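Local coordinates for protein aminotransferase class-III (Sphaerobacter thermophilus DSM 20745, PDB 6K8H) that is a class-III aminotransferase, also called an omega-transaminase, whose pocket holds (5-hydroxy-4,6-dimethylpyridin-3-yl)methyl dihydrogen phosphate, at residues I147-G152 with V163-S168; G175-T180 with E206-Q211; L197-I202 with V219-N224; G229-E234 with P382-R387. All coordinates share one frame; numbering follows the deposited sequence.

Interaction 1 of 4, residues I147-G152 with V163-S168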
# COMPACT_ATOMS: atom_id res chain seq x y z
N ILE B 147 -11.21 -4.85 -17.54
CA ILE B 147 -11.64 -5.71 -16.45
C ILE B 147 -13.13 -5.49 -16.22
O ILE B 147 -13.70 -4.47 -16.61
CB ILE B 147 -10.86 -5.44 -15.14
CG1 ILE B 147 -11.35 -4.14 -14.51
CG2 ILE B 147 -9.36 -5.43 -15.42
CD1 ILE B 147 -10.87 -3.90 -13.10
N ALA B 148 -13.75 -6.46 -15.57
CA ALA B 148 -15.14 -6.38 -15.15
C ALA B 148 -15.19 -6.45 -13.63
O ALA B 148 -14.43 -7.20 -13.01
CB ALA B 148 -15.98 -7.50 -15.76
N LYS B 149 -16.07 -5.65 -13.05
CA LYS B 149 -16.37 -5.72 -11.61
C LYS B 149 -17.86 -5.50 -11.43
O LYS B 149 -18.58 -5.23 -12.40
CB LYS B 149 -15.57 -4.69 -10.81
CG LYS B 149 -15.85 -3.25 -11.24
CD LYS B 149 -15.37 -2.31 -10.18
CE LYS B 149 -16.27 -2.35 -8.97
NZ LYS B 149 -16.01 -1.18 -8.07
N PHE B 150 -18.34 -5.60 -10.20
CA PHE B 150 -19.77 -5.56 -9.92
C PHE B 150 -20.19 -4.21 -9.32
O PHE B 150 -19.50 -3.66 -8.47
CB PHE B 150 -20.17 -6.73 -9.02
CG PHE B 150 -20.09 -8.06 -9.73
CD1 PHE B 150 -18.88 -8.74 -9.84
CD2 PHE B 150 -21.20 -8.58 -10.38
CE1 PHE B 150 -18.79 -9.94 -10.55
CE2 PHE B 150 -21.13 -9.78 -11.08
CZ PHE B 150 -19.92 -10.46 -11.16
N ASP B 151 -21.33 -3.72 -9.80
CA ASP B 151 -21.88 -2.43 -9.39
C ASP B 151 -22.03 -2.32 -7.88
O ASP B 151 -22.50 -3.25 -7.21
CB ASP B 151 -23.24 -2.25 -10.06
CG ASP B 151 -23.71 -0.82 -10.06
OD1 ASP B 151 -22.86 0.09 -10.03
OD2 ASP B 151 -24.93 -0.59 -10.11
N GLY B 152 -21.60 -1.19 -7.33
CA GLY B 152 -21.78 -0.92 -5.91
C GLY B 152 -20.81 -1.60 -4.99
O GLY B 152 -21.01 -1.58 -3.76
N VAL B 163 -14.17 1.97 -9.90
CA VAL B 163 -15.26 2.45 -10.75
C VAL B 163 -16.58 1.87 -10.26
O VAL B 163 -16.67 0.67 -9.95
CB VAL B 163 -14.99 2.07 -12.22
CG1 VAL B 163 -16.27 2.18 -13.05
CG2 VAL B 163 -13.91 2.96 -12.82
N SER B 164 -17.60 2.72 -10.12
CA SER B 164 -18.93 2.31 -9.68
C SER B 164 -18.93 1.73 -8.26
O SER B 164 -19.78 0.90 -7.93
CB SER B 164 -19.59 1.32 -10.65
OG SER B 164 -19.87 1.94 -11.89
N THR B 165 -17.99 2.15 -7.40
CA THR B 165 -18.07 1.73 -6.00
C THR B 165 -19.40 2.17 -5.38
O THR B 165 -20.01 1.42 -4.61
CB THR B 165 -16.90 2.32 -5.19
OG1 THR B 165 -15.67 1.76 -5.64
CG2 THR B 165 -17.08 1.99 -3.71
N GLN B 166 -19.86 3.35 -5.73
CA GLN B 166 -21.22 3.78 -5.46
C GLN B 166 -21.99 3.72 -6.78
O GLN B 166 -21.65 4.42 -7.73
CB GLN B 166 -21.25 5.19 -4.86
CG GLN B 166 -22.57 5.90 -5.06
CD GLN B 166 -22.84 6.94 -4.01
OE1 GLN B 166 -22.11 7.04 -3.02
NE2 GLN B 166 -23.90 7.72 -4.21
N SER B 167 -23.00 2.85 -6.83
CA SER B 167 -23.83 2.73 -8.02
C SER B 167 -24.49 4.07 -8.34
O SER B 167 -24.84 4.85 -7.45
CB SER B 167 -24.89 1.65 -7.82
OG SER B 167 -25.64 1.46 -9.01
N SER B 168 -24.63 4.35 -9.65
CA SER B 168 -25.50 5.44 -10.09
C SER B 168 -26.92 5.31 -9.55
O SER B 168 -27.61 6.32 -9.38
CB SER B 168 -25.50 5.52 -11.62
OG SER B 168 -26.39 4.57 -12.18
O HOH W 1 -23.72 2.22 -11.36
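Lys149 and Asp151 reach from the end of strand 146-150 to the loop 163-168, where an inner strand of the seven-stranded mixed sheet of this aminotransferase fold gives way to a loop. The two side chains meet the segment 163-168 at different points. Lys149 starts with CG wedged between its own backbone N and carbonyl carbon (chi1 60°), and a bend at chi3 (-73°) turns CE toward Val163. Its NZ donates to Val163 O at 2.7 Å, tilted from the carbonyl plane, while the carbonyls of Cys153 and Ala161 also accept from it; three main-chain oxygens thus grip a buried ammonium group. Between the two side chains the backbones come together: Gly152 N donates to Ser164 O at 2.8 Å, and Gly152 CA lies 3.2 Å from Thr165 O in a CA-H...O contact. Ser164 directs its CB at Asp151, 3.5 Å from OD1, but its hydroxyl is hydrogen-bonded to Val178 O. Asp151 presents its carboxylate to Ser167, whose OG donates to OD2; the modelled 2.4 Å is so short that its exact length is doubtful. Tyr386 OH is a second partner of OD2. The other carboxylate oxygen works through solvent: a water donates to Asp151 OD1 at 2.7 Å and accepts from Ser168 N at 2.9 Å.

Interaction 2 of 4, residues G175-T180 with E206-Q211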
# COMPACT_ATOMS: atom_id res chain seq x y z
N GLY B 175 -30.15 -1.22 -20.09
CA GLY B 175 -30.59 -1.99 -18.95
C GLY B 175 -29.48 -2.53 -18.06
O GLY B 175 -29.79 -3.23 -17.09
N PHE B 176 -28.22 -2.21 -18.35
CA PHE B 176 -27.08 -2.68 -17.58
C PHE B 176 -26.61 -1.59 -16.63
O PHE B 176 -26.95 -0.41 -16.80
CB PHE B 176 -25.93 -3.07 -18.52
CG PHE B 176 -26.27 -4.22 -19.44
CD1 PHE B 176 -26.75 -5.41 -18.92
CD2 PHE B 176 -26.10 -4.10 -20.81
CE1 PHE B 176 -27.06 -6.46 -19.76
CE2 PHE B 176 -26.40 -5.14 -21.66
CZ PHE B 176 -26.88 -6.33 -21.13
N PRO B 177 -25.81 -1.93 -15.62
CA PRO B 177 -25.29 -0.90 -14.71
C PRO B 177 -24.41 0.09 -15.45
O PRO B 177 -23.88 -0.19 -16.53
CB PRO B 177 -24.50 -1.70 -13.67
CG PRO B 177 -25.07 -3.08 -13.73
CD PRO B 177 -25.41 -3.28 -15.18
N VAL B 178 -24.27 1.29 -14.86
CA VAL B 178 -23.50 2.40 -15.42
C VAL B 178 -22.12 2.44 -14.79
O VAL B 178 -21.98 2.26 -13.57
CB VAL B 178 -24.23 3.75 -15.18
CG1 VAL B 178 -23.34 4.94 -15.57
CG2 VAL B 178 -25.54 3.81 -15.94
N ALA B 179 -21.11 2.72 -15.62
CA ALA B 179 -19.74 2.89 -15.11
C ALA B 179 -19.70 4.33 -14.59
O ALA B 179 -19.71 5.25 -15.40
CB ALA B 179 -18.74 2.67 -16.21
N THR B 180 -19.67 4.49 -13.27
CA THR B 180 -19.78 5.83 -12.66
C THR B 180 -18.50 6.17 -11.90
O THR B 180 -17.92 5.28 -11.26
CB THR B 180 -20.99 5.92 -11.74
OG1 THR B 180 -22.06 5.15 -12.29
CG2 THR B 180 -21.47 7.34 -11.54
N GLU B 206 -23.84 -12.67 -17.59
CA GLU B 206 -23.41 -13.47 -18.73
C GLU B 206 -23.50 -12.67 -20.03
O GLU B 206 -22.59 -12.73 -20.85
CB GLU B 206 -24.25 -14.75 -18.82
CG GLU B 206 -23.86 -15.80 -17.80
CD GLU B 206 -24.54 -17.14 -18.03
OE1 GLU B 206 -25.63 -17.16 -18.66
OE2 GLU B 206 -23.98 -18.17 -17.60
N ARG B 207 -24.59 -11.92 -20.22
CA ARG B 207 -24.72 -11.16 -21.46
C ARG B 207 -23.60 -10.13 -21.60
O ARG B 207 -23.04 -9.96 -22.70
CB ARG B 207 -26.09 -10.48 -21.52
CG ARG B 207 -27.29 -11.43 -21.75
CD ARG B 207 -28.60 -10.63 -21.85
NE ARG B 207 -29.15 -10.31 -20.53
CZ ARG B 207 -29.75 -9.16 -20.21
NH1 ARG B 207 -29.89 -8.20 -21.12
NH2 ARG B 207 -30.22 -8.98 -18.97
N LEU B 208 -23.24 -9.46 -20.50
CA LEU B 208 -22.16 -8.48 -20.56
C LEU B 208 -20.80 -9.13 -20.80
O LEU B 208 -19.99 -8.61 -21.58
CB LEU B 208 -22.15 -7.64 -19.29
CG LEU B 208 -23.19 -6.52 -19.29
CD1 LEU B 208 -23.41 -6.00 -17.87
CD2 LEU B 208 -22.74 -5.39 -20.21
N ILE B 209 -20.52 -10.24 -20.13
CA ILE B 209 -19.21 -10.91 -20.36
C ILE B 209 -19.13 -11.40 -21.82
O ILE B 209 -18.10 -11.19 -22.46
CB ILE B 209 -18.98 -12.03 -19.33
CG1 ILE B 209 -18.73 -11.44 -17.95
CG2 ILE B 209 -17.85 -12.94 -19.78
CD1 ILE B 209 -18.82 -12.41 -16.82
N GLU B 210 -20.24 -11.93 -22.32
CA GLU B 210 -20.29 -12.48 -23.70
C GLU B 210 -19.98 -11.37 -24.70
O GLU B 210 -19.16 -11.58 -25.59
CB GLU B 210 -21.70 -13.03 -23.92
CG GLU B 210 -21.70 -14.40 -24.56
CD GLU B 210 -21.09 -14.34 -25.94
OE1 GLU B 210 -21.02 -13.23 -26.47
OE2 GLU B 210 -20.68 -15.38 -26.46
N GLN B 211 -20.55 -10.20 -24.47
CA GLN B 211 -20.43 -8.98 -25.31
C GLN B 211 -18.97 -8.49 -25.32
O GLN B 211 -18.55 -8.01 -26.37
CB GLN B 211 -21.35 -7.92 -24.72
CG GLN B 211 -21.25 -6.57 -25.39
CD GLN B 211 -22.41 -5.67 -25.05
OE1 GLN B 211 -22.39 -4.47 -25.32
NE2 GLN B 211 -23.45 -6.26 -24.47
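Phe176 leaves the loop 175-180 and lies against helix 202-211, the crossover helix between strands 194-197 and 216-221 of the large sheet, with Leu208 beneath one face of its ring and Arg207 near its far end. The contact begins at CB, which is 3.9 Å from Leu208 CD1. Chi1 (-63°) sets CG anti to the carbonyl carbon, and the ring lies over the leucine fork. CG has both methyls within reach, and beyond it the two branches divide between them: Phe176 CD1 meets Leu208 CD1 at 3.6 Å, Phe176 CD2 meets Leu208 CD2 at 3.6 Å. The branch point Leu208 CG sits 3.7 Å from the ring centroid and 11° off the normal, a CH-pi contact over the middle of the face. Farther out Arg207 joins in. CE1 lies over one face of the Arg207 guanidinium, toward its rim, with the two planes 44° apart, and CZ at the tip is 3.5 Å from Arg207 NH1. On the other branch, CE2 still meets Leu208 CD2 at 3.9 Å, with Gln211 NE2 a looser 4.2 Å away. Pro177 extends the apolar patch along the loop, its CD at 4.3 Å from Leu208 CD1, and Leu208 itself continues inward onto Leu197. The guanidinium is held by a salt bridge from Arg207 NH2 to Asp203. No hydrogen bond joins the two segments, so a surface loop is held to the helix by apolar and CH-pi packing, bordered by a charged and an amide group.

Interaction 3 of 4, residues L197-I202 with V219-N224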
# COMPACT_ATOMS: atom_id res chain seq x y z
N LEU B 197 -20.93 -5.11 -13.95
CA LEU B 197 -21.84 -6.25 -13.94
C LEU B 197 -22.82 -6.15 -12.78
O LEU B 197 -22.56 -5.48 -11.78
CB LEU B 197 -21.06 -7.57 -13.83
CG LEU B 197 -19.85 -7.75 -14.75
CD1 LEU B 197 -19.02 -8.93 -14.29
CD2 LEU B 197 -20.30 -7.93 -16.18
N PRO B 198 -23.99 -6.80 -12.90
CA PRO B 198 -24.95 -6.83 -11.78
C PRO B 198 -24.75 -8.01 -10.83
O PRO B 198 -24.89 -9.17 -11.24
CB PRO B 198 -26.30 -6.91 -12.49
CG PRO B 198 -26.00 -7.62 -13.80
CD PRO B 198 -24.56 -7.31 -14.16
N PHE B 199 -24.43 -7.73 -9.56
CA PHE B 199 -24.17 -8.81 -8.60
C PHE B 199 -25.42 -9.67 -8.42
O PHE B 199 -26.53 -9.16 -8.33
CB PHE B 199 -23.69 -8.22 -7.26
CG PHE B 199 -23.08 -9.23 -6.32
CD1 PHE B 199 -21.76 -9.64 -6.46
CD2 PHE B 199 -23.83 -9.78 -5.28
CE1 PHE B 199 -21.18 -10.56 -5.59
CE2 PHE B 199 -23.25 -10.70 -4.41
CZ PHE B 199 -21.93 -11.09 -4.57
N ASN B 200 -25.22 -10.99 -8.43
CA ASN B 200 -26.31 -11.97 -8.21
C ASN B 200 -27.40 -11.90 -9.28
O ASN B 200 -28.56 -12.25 -9.04
CB ASN B 200 -26.94 -11.81 -6.82
CG ASN B 200 -26.37 -12.78 -5.81
OD1 ASN B 200 -25.96 -13.89 -6.17
ND2 ASN B 200 -26.34 -12.38 -4.54
N ASP B 201 -27.05 -11.44 -10.48
CA ASP B 201 -27.95 -11.42 -11.62
C ASP B 201 -27.17 -12.12 -12.74
O ASP B 201 -26.42 -11.48 -13.48
CB ASP B 201 -28.37 -9.98 -11.94
CG ASP B 201 -29.06 -9.83 -13.29
OD1 ASP B 201 -29.23 -10.83 -14.03
OD2 ASP B 201 -29.43 -8.68 -13.61
N ILE B 202 -27.33 -13.44 -12.84
CA ILE B 202 -26.44 -14.19 -13.72
C ILE B 202 -26.76 -13.90 -15.18
O ILE B 202 -25.87 -13.91 -16.03
CB ILE B 202 -26.50 -15.70 -13.41
CG1 ILE B 202 -25.41 -16.46 -14.19
CG2 ILE B 202 -27.86 -16.28 -13.72
CD1 ILE B 202 -24.00 -15.89 -14.02
N VAL B 219 -12.48 -10.80 -14.39
CA VAL B 219 -13.67 -10.43 -13.62
C VAL B 219 -13.28 -10.44 -12.15
O VAL B 219 -12.78 -11.45 -11.64
CB VAL B 219 -14.85 -11.38 -13.86
CG1 VAL B 219 -16.00 -11.02 -12.92
CG2 VAL B 219 -15.31 -11.38 -15.31
N LEU B 220 -13.49 -9.32 -11.47
CA LEU B 220 -13.16 -9.18 -10.05
C LEU B 220 -14.45 -9.22 -9.25
O LEU B 220 -15.39 -8.47 -9.56
CB LEU B 220 -12.40 -7.87 -9.82
CG LEU B 220 -12.19 -7.32 -8.42
CD1 LEU B 220 -11.11 -8.13 -7.71
CD2 LEU B 220 -11.82 -5.85 -8.55
N ILE B 221 -14.52 -10.09 -8.25
CA ILE B 221 -15.76 -10.27 -7.50
C ILE B 221 -15.46 -10.48 -6.02
O ILE B 221 -14.61 -11.30 -5.66
CB ILE B 221 -16.60 -11.44 -8.06
CG1 ILE B 221 -17.90 -11.54 -7.27
CG2 ILE B 221 -15.78 -12.74 -8.07
CD1 ILE B 221 -18.88 -12.56 -7.85
N ASP B 222 -16.15 -9.72 -5.17
CA ASP B 222 -16.17 -9.97 -3.73
C ASP B 222 -17.28 -10.98 -3.43
O ASP B 222 -18.45 -10.67 -3.66
CB ASP B 222 -16.43 -8.65 -2.99
CG ASP B 222 -16.48 -8.79 -1.48
OD1 ASP B 222 -16.81 -9.88 -0.95
OD2 ASP B 222 -16.21 -7.76 -0.81
N PRO B 223 -16.96 -12.16 -2.87
CA PRO B 223 -17.96 -13.22 -2.64
C PRO B 223 -19.11 -12.81 -1.72
O PRO B 223 -20.20 -13.32 -1.89
CB PRO B 223 -17.17 -14.39 -2.03
CG PRO B 223 -15.72 -14.06 -2.31
CD PRO B 223 -15.64 -12.56 -2.39
N ASN B 224 -18.82 -12.01 -0.69
CA ASN B 224 -19.86 -11.54 0.27
C ASN B 224 -19.66 -10.04 0.49
O ASN B 224 -19.24 -9.66 1.59
CB ASN B 224 -19.77 -12.35 1.56
CG ASN B 224 -21.05 -12.35 2.37
OD1 ASN B 224 -22.04 -11.73 1.98
ND2 ASN B 224 -21.04 -13.06 3.49
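Phe199 pushes its ring against the end of strand 216-221, at the C-terminal ends of the two strands of a beta-alpha-beta unit (strand 194-197, helix 202-211, strand 216-221); the two strands are parallel, with 146-150 between them. This is the tight part. Chi1 (-166°) sets CG anti to the backbone N; CE1 of the ring is 3.3 Å from Asp222 O and 3.8 Å from Ile221 CD1. Phe199 and Ile221 cross at about a right angle. Pro223 O lies in the ring plane at the edge, 3.9 Å from CZ, while Asp222 O approaches CE1 obliquely. Leu197 and Val219 touch more sparingly, by one methyl pair, CD1 to CG1 at 3.9 Å; Phe150 of the intervening strand packs on both. Toward the outer side the segment turns away from the strand: Pro198 to Asp201 form a type II beta turn, Asn200 and Asp201 are partly exposed, and the Asp201 carboxylate caps the following helix through Gly204 N. The inner side instead leads to the ligand pocket. Asp222, whose side chain is about 3 Å from the bound (5-hydroxy-4,6-dimethylpyridin-3-yl)methyl dihydrogen phosphate, closes an Asx turn: its OD1 accepts from Asn224 N at 2.9 Å, on the anti side and 27° out of the carboxylate plane.

Interaction 4 of 4, residues G229-E234 with P382-R387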
# COMPACT_ATOMS: atom_id res chain seq x y z
N GLY B 229 -24.76 -5.22 1.51
CA GLY B 229 -25.52 -5.80 2.59
C GLY B 229 -25.05 -7.14 3.11
O GLY B 229 -25.81 -7.79 3.85
N LEU B 230 -23.85 -7.59 2.75
CA LEU B 230 -23.32 -8.87 3.24
C LEU B 230 -24.26 -10.02 2.90
O LEU B 230 -24.55 -10.89 3.73
CB LEU B 230 -23.05 -8.83 4.76
CG LEU B 230 -21.99 -9.81 5.30
CD1 LEU B 230 -20.61 -9.42 4.75
CD2 LEU B 230 -21.96 -9.84 6.81
N TYR B 231 -24.75 -10.03 1.67
CA TYR B 231 -25.48 -11.17 1.16
C TYR B 231 -24.62 -11.84 0.10
O TYR B 231 -24.27 -11.19 -0.89
CB TYR B 231 -26.83 -10.75 0.59
CG TYR B 231 -27.64 -11.90 0.06
CD1 TYR B 231 -28.32 -12.75 0.91
CD2 TYR B 231 -27.69 -12.15 -1.31
CE1 TYR B 231 -29.05 -13.81 0.42
CE2 TYR B 231 -28.41 -13.20 -1.81
CZ TYR B 231 -29.09 -14.03 -0.95
OH TYR B 231 -29.81 -15.08 -1.47
N PRO B 232 -24.27 -13.11 0.27
CA PRO B 232 -23.24 -13.72 -0.58
C PRO B 232 -23.71 -13.97 -2.01
O PRO B 232 -24.90 -14.03 -2.31
CB PRO B 232 -22.94 -15.05 0.12
CG PRO B 232 -23.55 -14.94 1.49
CD PRO B 232 -24.68 -13.98 1.38
N ALA B 233 -22.72 -14.08 -2.90
CA ALA B 233 -22.96 -14.60 -4.24
C ALA B 233 -23.64 -15.96 -4.13
O ALA B 233 -23.18 -16.85 -3.40
CB ALA B 233 -21.64 -14.71 -5.01
N GLU B 234 -24.77 -16.10 -4.85
CA GLU B 234 -25.53 -17.34 -4.77
C GLU B 234 -24.82 -18.45 -5.56
O GLU B 234 -24.14 -18.16 -6.56
CB GLU B 234 -26.96 -17.12 -5.26
CG GLU B 234 -27.77 -16.24 -4.29
CD GLU B 234 -29.17 -15.87 -4.79
OE1 GLU B 234 -29.41 -15.87 -6.02
OE2 GLU B 234 -30.03 -15.55 -3.93
N PRO B 382 -35.60 -8.14 -0.07
CA PRO B 382 -34.69 -9.24 -0.43
C PRO B 382 -33.40 -8.69 -1.02
O PRO B 382 -33.41 -8.10 -2.11
CB PRO B 382 -35.49 -10.04 -1.46
CG PRO B 382 -36.48 -9.07 -2.04
CD PRO B 382 -36.73 -8.01 -1.00
N LEU B 383 -32.29 -8.91 -0.32
CA LEU B 383 -31.00 -8.39 -0.76
C LEU B 383 -30.42 -9.15 -1.94
O LEU B 383 -29.41 -8.72 -2.51
CB LEU B 383 -30.03 -8.40 0.42
CG LEU B 383 -30.50 -7.46 1.53
CD1 LEU B 383 -29.96 -7.90 2.88
CD2 LEU B 383 -30.05 -6.04 1.18
N ALA B 384 -31.05 -10.27 -2.32
CA ALA B 384 -30.68 -10.98 -3.53
C ALA B 384 -30.84 -10.11 -4.77
O ALA B 384 -30.19 -10.38 -5.80
CB ALA B 384 -31.52 -12.26 -3.66
N ASP B 385 -31.69 -9.09 -4.71
CA ASP B 385 -31.75 -8.04 -5.72
C ASP B 385 -30.92 -6.87 -5.18
O ASP B 385 -31.38 -6.14 -4.29
CB ASP B 385 -33.20 -7.63 -5.99
CG ASP B 385 -34.07 -8.79 -6.48
OD1 ASP B 385 -33.53 -9.71 -7.14
OD2 ASP B 385 -35.29 -8.80 -6.20
N TYR B 386 -29.72 -6.68 -5.73
CA TYR B 386 -28.71 -5.87 -5.05
C TYR B 386 -29.14 -4.42 -4.90
O TYR B 386 -28.73 -3.74 -3.95
CB TYR B 386 -27.36 -5.97 -5.79
CG TYR B 386 -27.19 -5.08 -7.01
CD1 TYR B 386 -26.73 -3.77 -6.89
CD2 TYR B 386 -27.44 -5.57 -8.29
CE1 TYR B 386 -26.56 -2.96 -8.01
CE2 TYR B 386 -27.26 -4.77 -9.42
CZ TYR B 386 -26.82 -3.47 -9.27
OH TYR B 386 -26.63 -2.68 -10.39
N ARG B 387 -29.99 -3.93 -5.79
CA ARG B 387 -30.40 -2.54 -5.70
C ARG B 387 -31.26 -2.28 -4.47
O ARG B 387 -31.43 -1.12 -4.09
CB ARG B 387 -31.12 -2.11 -6.97
CG ARG B 387 -30.16 -2.01 -8.17
CD ARG B 387 -30.62 -0.96 -9.14
NE ARG B 387 -29.87 -0.96 -10.39
CZ ARG B 387 -28.79 -0.21 -10.62
NH1 ARG B 387 -28.34 0.60 -9.67
NH2 ARG B 387 -28.18 -0.26 -11.79
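The Tyr231 ring has Ala384 N over one face, 3.9 Å above the plane and displaced toward the rim, while Glu234 OE2 lies at its edge, in plane with it. Rim atom CE2 comes closest to the alanine, 3.6 Å from Ala384 CA and 3.7 Å from Ala384 CB. CG of the tyrosine is anti to its backbone N (chi1 -180°), and the ring rests on the loop 382-387. Its hydroxyl donates to Glu234 OE2 at 2.5 Å, using the anti lone pair, and this bond holds the tip of the ring in place. The same OE2 is 3.6 Å from Ala384 CB, so the methyl fits against both the ring and the carboxylate. At the other end Tyr231 CB meets Leu383 CB at 4.0 Å, and Leu383 CD1 reaches Gly229 O at 4.3 Å; Leu383 also packs on Thr368 and His377 of the three-stranded antiparallel sheet. Packing without a hydrogen bond between the segments thus joins a type I beta turn, Pro382 to Asp385, to the loop leading into helix 235-248, where Glu234 is the N-cap residue. Such a junction is consistent with the class-III aminotransferase fold, in which a C-terminal domain packs on the large sheet domain.

In the fold
Along the chain, interaction 1 closes first, interactions 2 and 3 then interleave, and interaction 4 bridges two segments 148 residues apart, 229-234 and 382-387. Their centres lie about 10 to 18 Å apart. Interactions 1 and 3 share the seven-stranded sheet, where strand 146-150 bonds to both 194-197 and 216-221. Interaction 2 lies farther out, sharing the beta-alpha-beta unit with interaction 3 and meeting interaction 1 where Ser164 pairs with Thr180. Interaction 4 ties in through Tyr386 and Arg387 to interaction 1 and through Asn200 and Pro223 to interaction 3. The group thus links one end of the sheet, next to the ligand pocket, with later parts of the chain.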